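Local coordinates for protein Thiosulfate:glutathione sulfurtransferase (Saccharomyces cerevisiae, PDB 3D1P) that catalyses the transfer of sulfur from thiosulfate to glutathione, making S-sulfanylglutathione for mitochondrial hydrogen sulfide metabolism, at residues Ile85-Ser90 / His114-Thr119; Pro39-Val44 / Ala91-Phe96; Tyr25-Met30 / Asn127-His132. One frame throughout, in Å; residues are numbered along the deposited sequence.

Contact 1: Ile85-Ser90 / His114-Thr119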
loop_
_atom_site.group_PDB
_atom_site.type_symbol
_atom_site.label_atom_id
_atom_site.label_comp_id
_atom_site.label_asym_id
_atom_site.label_seq_id
_atom_site.Cartn_x
_atom_site.Cartn_y
_atom_site.Cartn_z
ATOM N N ILE A 85 -13.388 0.825 4.278
ATOM C CA ILE A 85 -13.288 0.092 3.045
ATOM C C ILE A 85 -13.139 -1.378 3.406
ATOM O O ILE A 85 -12.790 -1.717 4.526
ATOM C CB ILE A 85 -12.099 0.567 2.187
ATOM C CG1 ILE A 85 -10.765 0.312 2.903
ATOM C CG2 ILE A 85 -12.322 2.005 1.795
ATOM C CD1 ILE A 85 -9.546 0.593 2.008
ATOM N N PRO A 86 -13.378 -2.285 2.455
ATOM C CA PRO A 86 -13.252 -3.712 2.741
ATOM C C PRO A 86 -11.812 -4.113 3.001
ATOM O O PRO A 86 -10.860 -3.568 2.426
ATOM C CB PRO A 86 -13.775 -4.406 1.459
ATOM C CG PRO A 86 -14.643 -3.374 0.847
ATOM C CD PRO A 86 -13.938 -2.074 1.119
ATOM N N LYS A 87 -11.671 -5.114 3.848
ATOM C CA LYS A 87 -10.359 -5.670 4.120
ATOM C C LYS A 87 -9.823 -6.351 2.865
ATOM O O LYS A 87 -10.511 -7.155 2.254
ATOM C CB LYS A 87 -10.457 -6.689 5.243
ATOM C CG LYS A 87 -9.105 -7.191 5.690
ATOM C CD LYS A 87 -9.187 -8.157 6.871
ATOM C CE LYS A 87 -7.823 -8.690 7.305
ATOM N NZ LYS A 87 -7.937 -9.770 8.315
ATOM N N PRO A 88 -8.591 -6.031 2.464
ATOM C CA PRO A 88 -8.065 -6.652 1.257
ATOM C C PRO A 88 -8.039 -8.164 1.333
ATOM O O PRO A 88 -7.735 -8.757 2.381
ATOM C CB PRO A 88 -6.640 -6.078 1.155
ATOM C CG PRO A 88 -6.768 -4.747 1.787
ATOM C CD PRO A 88 -7.693 -4.978 2.952
ATOM N N ASP A 89 -8.264 -8.780 0.192
ATOM C CA ASP A 89 -8.209 -10.240 0.049
ATOM C C ASP A 89 -6.784 -10.734 0.287
ATOM O O ASP A 89 -5.862 -10.313 -0.412
ATOM C CB ASP A 89 -8.669 -10.522 -1.384
ATOM C CG ASP A 89 -8.653 -11.968 -1.793
ATOM O OD1 ASP A 89 -8.164 -12.848 -1.067
ATOM O OD2 ASP A 89 -9.181 -12.207 -2.899
ATOM N N SER A 90 -6.615 -11.671 1.240
ATOM C CA SER A 90 -5.283 -12.156 1.557
ATOM C C SER A 90 -4.645 -12.997 0.473
ATOM O O SER A 90 -3.456 -13.277 0.561
ATOM C CB SER A 90 -5.225 -12.830 2.881
ATOM O OG SER A 90 -6.008 -13.979 2.800
ATOM N N HIS A 114 -0.247 -11.373 10.121
ATOM C CA HIS A 114 -1.671 -11.580 10.304
ATOM C C HIS A 114 -2.351 -12.105 9.062
ATOM O O HIS A 114 -3.454 -11.711 8.709
ATOM C CB HIS A 114 -2.367 -10.313 10.850
ATOM C CG HIS A 114 -1.846 -9.915 12.182
ATOM N ND1 HIS A 114 -2.366 -10.228 13.416
ATOM C CD2 HIS A 114 -0.733 -9.188 12.407
ATOM C CE1 HIS A 114 -1.586 -9.683 14.344
ATOM N NE2 HIS A 114 -0.594 -9.050 13.753
ATOM N N GLY A 115 -1.703 -13.072 8.417
ATOM C CA GLY A 115 -2.380 -13.860 7.417
ATOM C C GLY A 115 -2.205 -13.480 5.971
ATOM O O GLY A 115 -2.793 -14.146 5.098
ATOM N N TYR A 116 -1.370 -12.469 5.685
ATOM C CA TYR A 116 -1.109 -12.099 4.314
ATOM C C TYR A 116 0.238 -12.691 3.933
ATOM O O TYR A 116 1.284 -12.198 4.326
ATOM C CB TYR A 116 -1.059 -10.572 4.140
ATOM C CG TYR A 116 -2.414 -9.940 4.256
ATOM C CD1 TYR A 116 -3.178 -9.734 3.125
ATOM C CD2 TYR A 116 -2.948 -9.551 5.496
ATOM C CE1 TYR A 116 -4.445 -9.143 3.181
ATOM C CE2 TYR A 116 -4.199 -8.971 5.566
ATOM C CZ TYR A 116 -4.945 -8.762 4.415
ATOM O OH TYR A 116 -6.175 -8.140 4.525
ATOM N N SER A 117 0.209 -13.740 3.117
ATOM C CA SER A 117 1.394 -14.481 2.703
ATOM C C SER A 117 2.091 -13.861 1.501
ATOM O O SER A 117 3.193 -14.289 1.179
ATOM C CB SER A 117 1.040 -15.932 2.366
ATOM O OG SER A 117 0.258 -16.039 1.210
ATOM N N ASN A 118 1.427 -12.913 0.803
ATOM C CA ASN A 118 1.985 -12.330 -0.426
ATOM C C ASN A 118 2.012 -10.820 -0.243
ATOM O O ASN A 118 1.020 -10.129 -0.494
ATOM C CB ASN A 118 1.201 -12.703 -1.662
ATOM C CG ASN A 118 1.968 -12.360 -2.915
ATOM O OD1 ASN A 118 2.997 -11.684 -2.850
ATOM N ND2 ASN A 118 1.466 -12.749 -4.062
ATOM N N THR A 119 3.111 -10.330 0.306
ATOM C CA THR A 119 3.252 -8.920 0.569
ATOM C C THR A 119 4.604 -8.444 0.027
ATOM O O THR A 119 5.580 -9.206 -0.069
ATOM C CB THR A 119 3.186 -8.558 2.069
ATOM O OG1 THR A 119 4.268 -9.162 2.775
ATOM C CG2 THR A 119 1.867 -9.007 2.696
HETATM O O HOH W 1 -5.443 -9.906 9.354
HETATM O O HOH W 2 -1.172 -11.662 0.880
HETATM O O HOH W 3 -2.081 -15.089 2.046
HETATM O O HOH W 4 -5.458 -15.226 5.600
#
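The backbones of Ser90 and Tyr116 pass with CA atoms 5.0 Å apart, two loops that meet outside any regular strand pairing. The Tyr116 side chain bridges them. Its CG lies anti to the carbonyl carbon (chi1 -72°), and the ring reaches across residues 88-90. Tyr116 OH donates to Pro88 O at 2.7 Å, with the donor tilted 19° from the carbonyl plane. Ser90 CB sits over one ring face, a CH-pi contact 4.1 Å from the Tyr116 ring centroid. Lys87 crosses the tyrosine obliquely, and its CE comes within 3.3 Å of Tyr116 OH.

Both loops lead into neighbouring strands of the parallel rhodanese sheet, 93-97 and 119-121, so the contact lies at the N-terminal ends of those strands. Tyr116 and Pro88 both pack on Leu94 of strand 93-97.

Water fills in the polar links. Lys87 NZ, which also bonds Leu74 O, donates to a water that in turn donates to His114 O at 2.8 Å. A water held by Ser117 N and Ser117 OG donates to Ser90 O. Another lies 2.8 Å from Ser90 O and accepts from Asn118 N. A further water donates to Gly115 O and lies 3.1 Å from Ser90 OG.

Contact 2: Pro39-Val44 / Ala91-Phe96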
loop_
_atom_site.group_PDB
_atom_site.type_symbol
_atom_site.label_atom_id
_atom_site.label_comp_id
_atom_site.label_asym_id
_atom_site.label_seq_id
_atom_site.Cartn_x
_atom_site.Cartn_y
_atom_site.Cartn_z
ATOM N N PRO A 39 -5.666 -7.412 -11.354
ATOM C CA PRO A 39 -6.746 -7.503 -10.390
ATOM C C PRO A 39 -6.356 -8.143 -9.096
ATOM O O PRO A 39 -7.093 -8.045 -8.086
ATOM C CB PRO A 39 -7.782 -8.347 -11.125
ATOM C CG PRO A 39 -7.034 -9.162 -12.084
ATOM C CD PRO A 39 -5.950 -8.225 -12.545
ATOM N N ASN A 40 -5.225 -8.839 -9.087
ATOM C CA ASN A 40 -4.793 -9.538 -7.901
ATOM C C ASN A 40 -3.609 -8.858 -7.181
ATOM O O ASN A 40 -2.926 -9.492 -6.385
ATOM C CB ASN A 40 -4.656 -10.994 -8.245
ATOM C CG ASN A 40 -6.041 -11.669 -8.473
ATOM O OD1 ASN A 40 -7.014 -11.437 -7.730
ATOM N ND2 ASN A 40 -6.111 -12.493 -9.490
ATOM N N VAL A 41 -3.448 -7.568 -7.442
ATOM C CA VAL A 41 -2.481 -6.713 -6.763
ATOM C C VAL A 41 -3.246 -5.576 -6.086
ATOM O O VAL A 41 -4.202 -5.018 -6.665
ATOM C CB VAL A 41 -1.470 -6.168 -7.750
ATOM C CG1 VAL A 41 -0.619 -5.050 -7.111
ATOM C CG2 VAL A 41 -0.618 -7.323 -8.296
ATOM N N VAL A 42 -2.865 -5.267 -4.850
ATOM C CA VAL A 42 -3.435 -4.188 -4.080
ATOM C C VAL A 42 -2.307 -3.241 -3.706
ATOM O O VAL A 42 -1.304 -3.672 -3.157
ATOM C CB VAL A 42 -4.118 -4.693 -2.797
ATOM C CG1 VAL A 42 -4.741 -3.559 -2.002
ATOM C CG2 VAL A 42 -5.174 -5.766 -3.125
ATOM N N LEU A 43 -2.527 -1.954 -3.972
ATOM C CA LEU A 43 -1.551 -0.891 -3.676
ATOM C C LEU A 43 -1.975 -0.256 -2.359
ATOM O O LEU A 43 -2.992 0.441 -2.289
ATOM C CB LEU A 43 -1.560 0.158 -4.794
ATOM C CG LEU A 43 -1.243 -0.400 -6.189
ATOM C CD1 LEU A 43 -1.293 0.709 -7.237
ATOM C CD2 LEU A 43 0.090 -1.105 -6.214
ATOM N N VAL A 44 -1.214 -0.520 -1.304
ATOM C CA VAL A 44 -1.593 -0.139 0.054
ATOM C C VAL A 44 -0.764 1.058 0.509
ATOM O O VAL A 44 0.386 0.938 0.898
ATOM C CB VAL A 44 -1.433 -1.282 1.046
ATOM C CG1 VAL A 44 -2.023 -0.859 2.377
ATOM C CG2 VAL A 44 -2.105 -2.588 0.538
ATOM N N ALA A 91 -5.399 -13.405 -0.533
ATOM C CA ALA A 91 -4.838 -14.138 -1.653
ATOM C C ALA A 91 -4.092 -13.219 -2.603
ATOM O O ALA A 91 -3.371 -13.714 -3.461
ATOM C CB ALA A 91 -5.957 -14.865 -2.436
ATOM N N LYS A 92 -4.290 -11.907 -2.507
ATOM C CA LYS A 92 -3.667 -10.964 -3.407
ATOM C C LYS A 92 -2.279 -10.589 -2.923
ATOM O O LYS A 92 -1.924 -10.786 -1.773
ATOM C CB LYS A 92 -4.536 -9.722 -3.500
ATOM C CG LYS A 92 -5.872 -9.991 -4.202
ATOM C CD LYS A 92 -6.658 -8.713 -4.396
ATOM C CE LYS A 92 -8.025 -8.882 -5.040
ATOM N NZ LYS A 92 -8.675 -7.569 -5.251
ATOM N N GLU A 93 -1.500 -10.008 -3.838
ATOM C CA GLU A 93 -0.244 -9.370 -3.484
ATOM C C GLU A 93 -0.539 -7.946 -2.993
ATOM O O GLU A 93 -1.101 -7.152 -3.741
ATOM C CB GLU A 93 0.690 -9.267 -4.686
ATOM C CG GLU A 93 1.987 -8.596 -4.356
ATOM C CD GLU A 93 2.924 -8.368 -5.529
ATOM O OE1 GLU A 93 2.562 -8.643 -6.678
ATOM O OE2 GLU A 93 4.047 -7.876 -5.273
ATOM N N LEU A 94 -0.169 -7.642 -1.760
ATOM C CA LEU A 94 -0.337 -6.300 -1.211
ATOM C C LEU A 94 1.031 -5.616 -1.216
ATOM O O LEU A 94 1.998 -6.172 -0.675
ATOM C CB LEU A 94 -0.857 -6.341 0.224
ATOM C CG LEU A 94 -2.379 -6.421 0.377
ATOM C CD1 LEU A 94 -2.991 -7.690 -0.285
ATOM C CD2 LEU A 94 -2.740 -6.330 1.849
ATOM N N ILE A 95 1.103 -4.439 -1.822
ATOM C CA ILE A 95 2.338 -3.677 -1.948
ATOM C C ILE A 95 2.224 -2.457 -1.039
ATOM O O ILE A 95 1.369 -1.613 -1.260
ATOM C CB ILE A 95 2.594 -3.231 -3.382
ATOM C CG1 ILE A 95 2.535 -4.401 -4.347
ATOM C CG2 ILE A 95 3.944 -2.504 -3.455
ATOM C CD1 ILE A 95 2.712 -3.999 -5.835
ATOM N N PHE A 96 3.079 -2.377 -0.023
ATOM C CA PHE A 96 2.959 -1.372 1.009
ATOM C C PHE A 96 3.927 -0.214 0.805
ATOM O O PHE A 96 5.105 -0.413 0.465
ATOM C CB PHE A 96 3.302 -1.988 2.366
ATOM C CG PHE A 96 2.267 -2.940 2.838
ATOM C CD1 PHE A 96 1.227 -2.515 3.659
ATOM C CD2 PHE A 96 2.286 -4.273 2.431
ATOM C CE1 PHE A 96 0.257 -3.416 4.070
ATOM C CE2 PHE A 96 1.292 -5.159 2.833
ATOM C CZ PHE A 96 0.280 -4.706 3.625
HETATM O O HOH W 5 -7.072 -5.133 -6.075
#
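Strands 41-44 and 93-96 pair in parallel in the middle of the rhodanese sheet. Strand 93-97 leads to Cys98, the persulfide-carrying cysteine, whose side chain is about 8 Å from that of Phe96. The axes of 41-44 and 93-96 approach to 4.7 Å, at 21° to each other. Val41, Val42, Leu43 and Val44 face Glu93, Leu94, Ile95 and Phe96 in turn. The ladder is regular: Glu93 N donates to Asn40 O, Val42 N to Glu93 O, Ile95 N to Val42 O and Val44 N to Ile95 O. The Val42 N to Glu93 O bond is 2.8 Å long.

Val41, Leu43, Glu93 and Ile95 share one face of the sheet. Ile95 CD1 touches both aliphatic neighbours, 3.7 Å from Val41 CG1 and 3.9 Å from Leu43 CD2. On the opposite face Val44 CG2 meets Leu94 CG at 3.8 Å. Val44 CB stands over one face of the Phe96 ring, and Val44 CG1 lies 3.8 Å from Phe96 CE1.

Lys92 closes the start of the pair. Its extended chain crosses Val42 at about a right angle, with Lys92 CD 3.5 Å from Val42 CG2. Lys92 NZ makes a weak bond to Pro39 O and donates to a water that bonds Val41 O.

Helix 27-36 covers the Leu43 and Ile95 face through Met30 and Ile33. Helix 102-112 packs on Phe96 from the other face. Strand 119-121 continues the sheet beyond 93-97, and strand 61-62 continues it beyond 41-45.

Contact 3: Tyr25-Met30 / Asn127-His132. With ACT (acetate ion), chain C.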
loop_
_atom_site.group_PDB
_atom_site.type_symbol
_atom_site.label_atom_id
_atom_site.label_comp_id
_atom_site.label_asym_id
_atom_site.label_seq_id
_atom_site.Cartn_x
_atom_site.Cartn_y
_atom_site.Cartn_z
ATOM N N TYR A 25 10.173 -3.040 -4.876
ATOM C CA TYR A 25 9.985 -2.471 -6.201
ATOM C C TYR A 25 10.581 -1.066 -6.288
ATOM O O TYR A 25 10.388 -0.236 -5.389
ATOM C CB TYR A 25 8.513 -2.411 -6.539
ATOM C CG TYR A 25 7.864 -3.785 -6.602
ATOM C CD1 TYR A 25 8.319 -4.759 -7.484
ATOM C CD2 TYR A 25 6.792 -4.096 -5.813
ATOM C CE1 TYR A 25 7.702 -6.004 -7.577
ATOM C CE2 TYR A 25 6.143 -5.350 -5.920
ATOM C CZ TYR A 25 6.621 -6.301 -6.794
ATOM O OH TYR A 25 6.018 -7.518 -6.950
ATOM N N SER A 26 11.266 -0.791 -7.392
ATOM C CA SER A 26 11.709 0.541 -7.771
ATOM C C SER A 26 10.579 1.345 -8.398
ATOM O O SER A 26 9.507 0.826 -8.722
ATOM C CB SER A 26 12.808 0.426 -8.805
ATOM O OG SER A 26 12.253 -0.102 -9.996
ATOM N N PHE A 27 10.850 2.609 -8.677
ATOM C CA PHE A 27 9.905 3.433 -9.442
ATOM C C PHE A 27 9.506 2.768 -10.764
ATOM O O PHE A 27 8.326 2.677 -11.079
ATOM C CB PHE A 27 10.514 4.806 -9.744
ATOM C CG PHE A 27 9.603 5.635 -10.593
ATOM C CD1 PHE A 27 8.401 6.122 -10.094
ATOM C CD2 PHE A 27 9.928 5.944 -11.920
ATOM C CE1 PHE A 27 7.536 6.844 -10.876
ATOM C CE2 PHE A 27 9.078 6.693 -12.696
ATOM C CZ PHE A 27 7.875 7.163 -12.162
ATOM N N GLU A 28 10.488 2.324 -11.550
ATOM C CA GLU A 28 10.162 1.726 -12.820
ATOM C C GLU A 28 9.336 0.462 -12.655
ATOM O O GLU A 28 8.399 0.188 -13.434
ATOM C CB GLU A 28 11.424 1.470 -13.644
ATOM C CG GLU A 28 11.995 2.746 -14.190
ATOM C CD GLU A 28 11.156 3.349 -15.366
ATOM O OE1 GLU A 28 10.684 2.549 -16.144
ATOM O OE2 GLU A 28 11.122 4.593 -15.449
ATOM N N ASP A 29 9.643 -0.340 -11.624
ATOM C CA ASP A 29 8.832 -1.500 -11.344
ATOM C C ASP A 29 7.376 -1.113 -11.030
ATOM O O ASP A 29 6.444 -1.780 -11.495
ATOM C CB ASP A 29 9.380 -2.242 -10.131
ATOM C CG ASP A 29 10.733 -2.922 -10.319
ATOM O OD1 ASP A 29 11.090 -3.268 -11.470
ATOM O OD2 ASP A 29 11.415 -3.086 -9.269
HETATM N N MSE A 30 7.213 -0.054 -10.226
HETATM C CA MSE A 30 5.874 0.394 -9.867
HETATM C C MSE A 30 5.109 0.945 -11.055
HETATM O O MSE A 30 3.914 0.714 -11.178
HETATM C CB MSE A 30 5.939 1.412 -8.735
HETATM C CG MSE A 30 6.372 0.830 -7.412
HETATM SE SE MSE A 30 5.221 -0.544 -6.728
HETATM C CE MSE A 30 3.753 0.529 -6.379
ATOM N N ASN A 127 7.301 9.586 -1.871
ATOM C CA ASN A 127 8.352 10.547 -2.152
ATOM C C ASN A 127 9.058 10.156 -3.445
ATOM O O ASN A 127 9.353 11.004 -4.288
ATOM C CB ASN A 127 9.372 10.612 -1.005
ATOM C CG ASN A 127 8.842 11.284 0.227
ATOM O OD1 ASN A 127 7.678 11.673 0.337
ATOM N ND2 ASN A 127 9.740 11.388 1.238
ATOM N N ASP A 128 9.356 8.864 -3.592
ATOM C CA ASP A 128 9.976 8.363 -4.804
ATOM C C ASP A 128 9.064 8.556 -6.014
ATOM O O ASP A 128 9.502 8.996 -7.092
ATOM C CB ASP A 128 10.342 6.905 -4.595
ATOM C CG ASP A 128 10.978 6.248 -5.811
ATOM O OD1 ASP A 128 12.221 6.090 -5.807
ATOM O OD2 ASP A 128 10.222 5.872 -6.728
ATOM N N TRP A 129 7.787 8.248 -5.844
ATOM C CA TRP A 129 6.835 8.345 -6.938
ATOM C C TRP A 129 6.812 9.773 -7.481
ATOM O O TRP A 129 6.967 10.016 -8.691
ATOM C CB TRP A 129 5.456 7.905 -6.448
ATOM C CG TRP A 129 4.397 7.848 -7.516
ATOM C CD1 TRP A 129 3.364 8.713 -7.675
ATOM C CD2 TRP A 129 4.211 6.803 -8.502
ATOM N NE1 TRP A 129 2.545 8.293 -8.702
ATOM C CE2 TRP A 129 3.047 7.128 -9.223
ATOM C CE3 TRP A 129 4.903 5.623 -8.828
ATOM C CZ2 TRP A 129 2.580 6.327 -10.279
ATOM C CZ3 TRP A 129 4.458 4.847 -9.871
ATOM C CH2 TRP A 129 3.296 5.209 -10.581
ATOM N N VAL A 130 6.626 10.743 -6.584
ATOM C CA VAL A 130 6.551 12.136 -6.993
ATOM C C VAL A 130 7.913 12.631 -7.481
ATOM O O VAL A 130 7.991 13.400 -8.455
ATOM C CB VAL A 130 5.992 12.991 -5.860
ATOM C CG1 VAL A 130 6.111 14.496 -6.142
ATOM C CG2 VAL A 130 4.549 12.591 -5.606
ATOM N N SER A 131 9.018 12.225 -6.877
ATOM C CA SER A 131 10.336 12.633 -7.333
ATOM C C SER A 131 10.557 12.304 -8.800
ATOM O O SER A 131 11.231 13.050 -9.511
ATOM C CB SER A 131 11.443 11.943 -6.515
ATOM O OG SER A 131 11.543 12.484 -5.207
ATOM N N HIS A 132 10.044 11.154 -9.233
ATOM C CA HIS A 132 10.220 10.672 -10.592
ATOM C C HIS A 132 9.094 11.093 -11.519
ATOM O O HIS A 132 9.095 10.699 -12.684
ATOM C CB HIS A 132 10.347 9.149 -10.606
ATOM C CG HIS A 132 11.569 8.626 -9.947
ATOM N ND1 HIS A 132 11.620 8.317 -8.623
ATOM C CD2 HIS A 132 12.789 8.307 -10.431
ATOM C CE1 HIS A 132 12.816 7.864 -8.310
ATOM N NE2 HIS A 132 13.559 7.869 -9.383
HETATM C C ACT C . 15.167 -0.222 -12.274
HETATM O O ACT C . 14.155 -0.808 -11.771
HETATM O OXT ACT C . 15.093 1.030 -12.381
HETATM C CH3 ACT C . 16.337 -0.994 -12.691
HETATM O O HOH W 6 13.075 3.908 -7.189
#
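An aromatic cluster of Phe27, Trp129 and His132 joins the start of helix 27-36 to the end of helix 125-131. Phe27 CB points toward 127-132, and CG is anti to the backbone N (chi1 177°). His132 CB sits 3.3 Å from the Phe27 ring centroid, directly over the face. In return Phe27 CB lies over the His132 ring, 3.9 Å from its centroid. The two side chains slide past each other in opposite directions, and their rings form an offset stack with planes at 12°. Trp129 meets Phe27 differently. The edge of Phe27 is turned toward the face of the indole in an offset edge-to-face pair with planes at 60°, and Phe27 CE1 comes within 3.6 Å of Trp129 CE3. An alanine in place of the phenylalanine here would probably leave His132 CB and the Trp129 face without their aromatic partner and open a gap between the helices. Met30, present as selenomethionine, adds a contact of CB with Trp129 CZ3 at 3.9 Å.

His132 ND1 donates to Asp128 O at 2.7 Å, with the oxygen nearly in the imidazole plane. This bond fixes the rotation of the ring that stacks on Phe27. A water accepts from Phe27 N and donates to Asp128 OD1, while Asp128 OD2 bonds Tyr122 OH.

The first turn of helix 27-36 is held separately. Asp29 N donates to Ser26 OG, and Ser26 N donates to Asp29 OD2 at 3.0 Å. Ser26 OG also donates to an acetate, probably from the crystallisation liquor. Ser26 can be phosphorylated but carries no phosphate here. Ser26 and Asp29 thus make a classic capping box at a helix N terminus, set beside an interhelical aromatic cluster of the rhodanese-like domain.

How the contacts relate
From the N terminus, residues 25-30 come first. They pack against 127-132 in contact 3, which closes a loop of nearly a hundred residues around both other contacts. Inside it, 39-44 pairs with 91-96 in contact 2, and 85-90 meets 114-119 in contact 1. These two cross: their segments alternate along the chain. They touch through a probable hydrogen bond between Asn118 O and Leu94 N. Contact 2 also touches contact 3, through a probable one between Tyr25 OH and Glu93 OE2. Contacts 1 and 3 lie apart, on opposite sides of the chain's centre. Together they join the loops before strands 93-97 and 119-121, inner strands 41-45 and 93-97, and helices 27-36 and 125-131.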